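Local coordinates for protein Cfl (Pectobacterium brasiliense, PDB 7A9J) that probably joins a carboxylic acid such as coronafacic acid to an amine by ATP-dependent activation, as a member of the AMP-binding ligase family, at residues F25-S36 with S49-I57. The protein carries 1 engineered substitution. Sequence-based numbering, arbitrary orientation. Where two conformers were deposited one is given.
Sequences FSSFRKHALLHS and SFYNLLLLI
Arg29 lies across from Leu54 and Ala32 from Phe50 where helix 25-34 packs on helix 50-57, their axes 8.4 Å apart at closest and their directions 135° from parallel; the backbones draw together toward Ser36 and Tyr51 and splay apart toward Phe25 and Ile57. Two knobs interlock. Phe28, its CG anti to the backbone N (chi1 171°), drops its ring among Phe50, Leu53, Leu54 and Ile57: CE2 lies 3.6 Å from Ile57 CD1, CZ lies 3.7 Å from Leu53 CD2, and Leu54 CB comes in at the ring edge. In return Leu54 sits among Phe28, Arg29, Ala32 and Leu33, one branch to each flank, with CD1 on Phe25 CZ at 3.8 Å and CD2 on Leu33 CD2 at 3.7 Å. Small Ala32 lets Phe50 come close, its CB 3.9 Å from Phe50 CB. The Phe50 ring takes an edge-to-face contact from His31, whose CD2 stands over one face off centre with the planes at 59°, while Phe28 CE1 meets the same ring at its edge. At the tight end, Tyr51 N donates to Ser36 O (3.0 Å), and Ser36 OG bonds back to Ala32 O. Ser49 N-caps the second helix, its OG accepting from Asn52 N. Tyr90 of helix 83-95 touches both Phe28 and Ile57, continuing the apolar packing. The two helices, joined through the antiparallel strands 39-42 and 47-49, pack on each other within the AMP-binding region. Apolar knobs thus set the packing between them, while the one hydrogen bond between the segments ties the loop after helix 25-34 to the first turn of helix 50-57 and helps fix where that helix starts.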
loop_
_atom_site.group_PDB
_atom_site.type_symbol
_atom_site.label_atom_id
_atom_site.label_comp_id
_atom_site.label_asym_id
_atom_site.label_seq_id
_atom_site.Cartn_x
_atom_site.Cartn_y
_atom_site.Cartn_z
ATOM N N PHE A 25 -0.613 8.657 -20.043
ATOM C CA PHE A 25 -0.334 7.885 -21.251
ATOM C C PHE A 25 0.746 8.550 -22.100
ATOM O O PHE A 25 1.661 7.873 -22.602
ATOM C CB PHE A 25 -1.593 7.668 -22.117
ATOM C CG PHE A 25 -1.241 7.049 -23.443
ATOM C CD1 PHE A 25 -0.819 5.722 -23.521
ATOM C CD2 PHE A 25 -1.290 7.804 -24.603
ATOM C CE1 PHE A 25 -0.392 5.171 -24.753
ATOM C CE2 PHE A 25 -0.892 7.204 -25.850
ATOM C CZ PHE A 25 -0.491 5.900 -25.881
ATOM N N SER A 26 0.633 9.865 -22.316
ATOM C CA SER A 26 1.573 10.456 -23.262
ATOM C C SER A 26 2.987 10.443 -22.690
ATOM O O SER A 26 3.960 10.367 -23.442
ATOM C CB SER A 26 1.116 11.857 -23.656
ATOM O OG SER A 26 1.284 12.728 -22.557
ATOM N N SER A 27 3.128 10.471 -21.356
ATOM C CA SER A 27 4.451 10.311 -20.760
ATOM C C SER A 27 4.998 8.919 -20.997
ATOM O O SER A 27 6.199 8.750 -21.237
ATOM C CB SER A 27 4.389 10.592 -19.242
ATOM O OG SER A 27 4.201 11.966 -19.032
ATOM N N PHE A 28 4.149 7.898 -20.861
ATOM C CA PHE A 28 4.585 6.557 -21.168
ATOM C C PHE A 28 5.016 6.461 -22.640
ATOM O O PHE A 28 6.058 5.878 -22.970
ATOM C CB PHE A 28 3.447 5.541 -20.902
ATOM C CG PHE A 28 3.798 4.206 -21.417
ATOM C CD1 PHE A 28 4.656 3.435 -20.698
ATOM C CD2 PHE A 28 3.375 3.774 -22.720
ATOM C CE1 PHE A 28 5.067 2.193 -21.155
ATOM C CE2 PHE A 28 3.794 2.564 -23.210
ATOM C CZ PHE A 28 4.647 1.750 -22.442
ATOM N N ARG A 29 4.165 6.971 -23.536
ATOM C CA ARG A 29 4.389 6.852 -24.985
ATOM C C ARG A 29 5.722 7.463 -25.361
ATOM O O ARG A 29 6.522 6.859 -26.108
ATOM C CB ARG A 29 3.274 7.583 -25.724
ATOM C CG ARG A 29 3.480 7.455 -27.322
ATOM C CD ARG A 29 2.335 8.219 -28.018
ATOM N NE ARG A 29 2.726 8.388 -29.440
ATOM C CZ ARG A 29 3.632 9.269 -29.854
ATOM N NH1 ARG A 29 4.238 10.075 -28.982
ATOM N NH2 ARG A 29 3.917 9.366 -31.152
ATOM N N LYS A 30 5.948 8.681 -24.884
ATOM C CA LYS A 30 7.171 9.400 -25.194
ATOM C C LYS A 30 8.367 8.553 -24.796
ATOM O O LYS A 30 9.255 8.288 -25.614
ATOM C CB LYS A 30 7.184 10.749 -24.493
ATOM C CG LYS A 30 8.397 11.610 -24.845
ATOM C CD LYS A 30 8.513 12.786 -23.887
ATOM C CE LYS A 30 9.799 13.570 -24.162
ATOM N NZ LYS A 30 9.763 14.872 -23.455
ATOM N N HIS A 31 8.339 8.010 -23.575
ATOM C CA HIS A 31 9.446 7.161 -23.170
ATOM C C HIS A 31 9.541 5.879 -23.992
ATOM O O HIS A 31 10.641 5.466 -24.392
ATOM C CB HIS A 31 9.352 6.823 -21.702
ATOM C CG HIS A 31 10.582 6.132 -21.222
ATOM N ND1 HIS A 31 11.672 6.825 -20.744
ATOM C CD2 HIS A 31 10.955 4.830 -21.270
ATOM C CE1 HIS A 31 12.652 5.976 -20.481
ATOM N NE2 HIS A 31 12.249 4.761 -20.800
ATOM N N ALA A 32 8.422 5.223 -24.262
ATOM C CA ALA A 32 8.513 4.020 -25.062
ATOM C C ALA A 32 9.121 4.314 -26.434
ATOM O O ALA A 32 9.865 3.494 -26.986
ATOM C CB ALA A 32 7.129 3.382 -25.208
ATOM N N LEU A 33 8.811 5.468 -27.018
ATOM C CA LEU A 33 9.273 5.679 -28.389
ATOM C C LEU A 33 10.746 6.029 -28.443
ATOM O O LEU A 33 11.375 5.910 -29.506
ATOM C CB LEU A 33 8.430 6.748 -29.068
ATOM C CG LEU A 33 7.097 6.119 -29.434
ATOM C CD1 LEU A 33 6.237 7.212 -29.957
ATOM C CD2 LEU A 33 7.201 4.952 -30.464
ATOM N N LEU A 34 11.312 6.422 -27.323
ATOM C CA LEU A 34 12.708 6.804 -27.240
ATOM C C LEU A 34 13.560 5.712 -26.618
ATOM O O LEU A 34 14.784 5.821 -26.638
ATOM C CB LEU A 34 12.851 8.105 -26.422
ATOM C CG LEU A 34 12.096 9.325 -26.996
ATOM C CD1 LEU A 34 12.078 10.533 -26.037
ATOM C CD2 LEU A 34 12.632 9.710 -28.395
ATOM N N HIS A 35 12.941 4.664 -26.081
ATOM C CA HIS A 35 13.648 3.573 -25.411
ATOM C C HIS A 35 13.015 2.250 -25.791
ATOM O O HIS A 35 12.834 1.352 -24.960
ATOM C CB HIS A 35 13.632 3.789 -23.910
ATOM C CG HIS A 35 14.415 4.988 -23.498
ATOM N ND1 HIS A 35 13.904 6.270 -23.562
ATOM C CD2 HIS A 35 15.692 5.112 -23.062
ATOM C CE1 HIS A 35 14.825 7.128 -23.159
ATOM N NE2 HIS A 35 15.920 6.452 -22.853
ATOM N N SER A 36 12.751 2.126 -27.090
ATOM C CA SER A 36 11.853 1.112 -27.614
ATOM C C SER A 36 12.266 -0.291 -27.209
ATOM O O SER A 36 11.399 -1.128 -26.929
ATOM C CB SER A 36 11.801 1.223 -29.142
ATOM O OG SER A 36 11.168 2.439 -29.462
ATOM N N SER A 49 8.926 -5.568 -24.314
ATOM C CA SER A 49 9.649 -4.311 -24.414
ATOM C C SER A 49 8.713 -3.119 -24.287
ATOM O O SER A 49 7.501 -3.218 -24.497
ATOM C CB SER A 49 10.393 -4.227 -25.776
ATOM O OG SER A 49 9.430 -4.196 -26.842
ATOM N N PHE A 50 9.312 -1.949 -24.065
ATOM C CA PHE A 50 8.508 -0.715 -24.100
ATOM C C PHE A 50 7.752 -0.561 -25.431
ATOM O O PHE A 50 6.543 -0.247 -25.449
ATOM C CB PHE A 50 9.407 0.500 -23.879
ATOM C CG PHE A 50 9.665 0.804 -22.426
ATOM C CD1 PHE A 50 8.729 1.556 -21.723
ATOM C CD2 PHE A 50 10.818 0.346 -21.761
ATOM C CE1 PHE A 50 8.898 1.883 -20.335
ATOM C CE2 PHE A 50 10.987 0.672 -20.354
ATOM C CZ PHE A 50 10.043 1.439 -19.695
ATOM N N TYR A 51 8.444 -0.803 -26.541
ATOM C CA TYR A 51 7.811 -0.602 -27.842
ATOM C C TYR A 51 6.656 -1.562 -28.000
ATOM O O TYR A 51 5.554 -1.155 -28.391
ATOM C CB TYR A 51 8.813 -0.768 -28.973
ATOM C CG TYR A 51 8.213 -0.450 -30.337
ATOM C CD1 TYR A 51 8.113 0.871 -30.771
ATOM C CD2 TYR A 51 7.679 -1.423 -31.112
ATOM C CE1 TYR A 51 7.589 1.180 -32.000
ATOM C CE2 TYR A 51 7.179 -1.117 -32.401
ATOM C CZ TYR A 51 7.089 0.182 -32.785
ATOM O OH TYR A 51 6.531 0.499 -34.024
ATOM N N ASN A 52 6.881 -2.840 -27.686
ATOM C CA ASN A 52 5.780 -3.812 -27.857
ATOM C C ASN A 52 4.627 -3.592 -26.880
ATOM O O ASN A 52 3.469 -3.925 -27.205
ATOM C CB ASN A 52 6.344 -5.224 -27.800
ATOM C CG ASN A 52 7.096 -5.596 -29.163
ATOM O OD1 ASN A 52 6.638 -5.192 -30.271
ATOM N ND2 ASN A 52 8.248 -6.287 -29.100
ATOM N N LEU A 53 4.910 -3.096 -25.662
ATOM C CA LEU A 53 3.830 -2.729 -24.772
ATOM C C LEU A 53 3.025 -1.569 -25.344
ATOM O O LEU A 53 1.794 -1.607 -25.307
ATOM C CB LEU A 53 4.388 -2.407 -23.370
ATOM C CG LEU A 53 3.421 -1.869 -22.346
ATOM C CD1 LEU A 53 2.303 -2.872 -22.179
ATOM C CD2 LEU A 53 4.200 -1.656 -20.985
ATOM N N LEU A 54 3.686 -0.549 -25.913
ATOM C CA LEU A 54 2.947 0.501 -26.613
ATOM C C LEU A 54 2.090 -0.066 -27.748
ATOM O O LEU A 54 0.936 0.343 -27.926
ATOM C CB LEU A 54 3.900 1.590 -27.131
ATOM C CG LEU A 54 3.286 2.692 -28.007
ATOM C CD1 LEU A 54 2.268 3.558 -27.178
ATOM C CD2 LEU A 54 4.371 3.555 -28.603
ATOM N N LEU A 55 2.622 -1.001 -28.533
ATOM C CA LEU A 55 1.816 -1.570 -29.613
ATOM C C LEU A 55 0.584 -2.268 -29.062
ATOM O O LEU A 55 -0.506 -2.086 -29.605
ATOM C CB LEU A 55 2.622 -2.546 -30.461
ATOM C CG LEU A 55 3.749 -1.881 -31.247
ATOM C CD1 LEU A 55 4.250 -2.925 -32.201
ATOM C CD2 LEU A 55 3.246 -0.687 -32.026
ATOM N N LEU A 56 0.737 -3.023 -27.961
ATOM C CA LEU A 56 -0.408 -3.701 -27.331
ATOM C C LEU A 56 -1.446 -2.693 -26.812
ATOM O O LEU A 56 -2.660 -2.848 -27.034
ATOM C CB LEU A 56 0.083 -4.577 -26.165
ATOM C CG LEU A 56 -0.965 -5.267 -25.282
ATOM C CD1 LEU A 56 -1.816 -6.158 -26.214
ATOM C CD2 LEU A 56 -0.248 -6.114 -24.246
ATOM N N ILE A 57 -0.964 -1.624 -26.171
ATOM C CA ILE A 57 -1.845 -0.563 -25.683
ATOM C C ILE A 57 -2.643 0.023 -26.827
ATOM O O ILE A 57 -3.860 0.268 -26.710
ATOM C CB ILE A 57 -1.014 0.539 -25.001
ATOM C CG1 ILE A 57 -0.555 0.037 -23.654
ATOM C CG2 ILE A 57 -1.898 1.786 -24.779
ATOM C CD1 ILE A 57 0.689 0.791 -23.138
#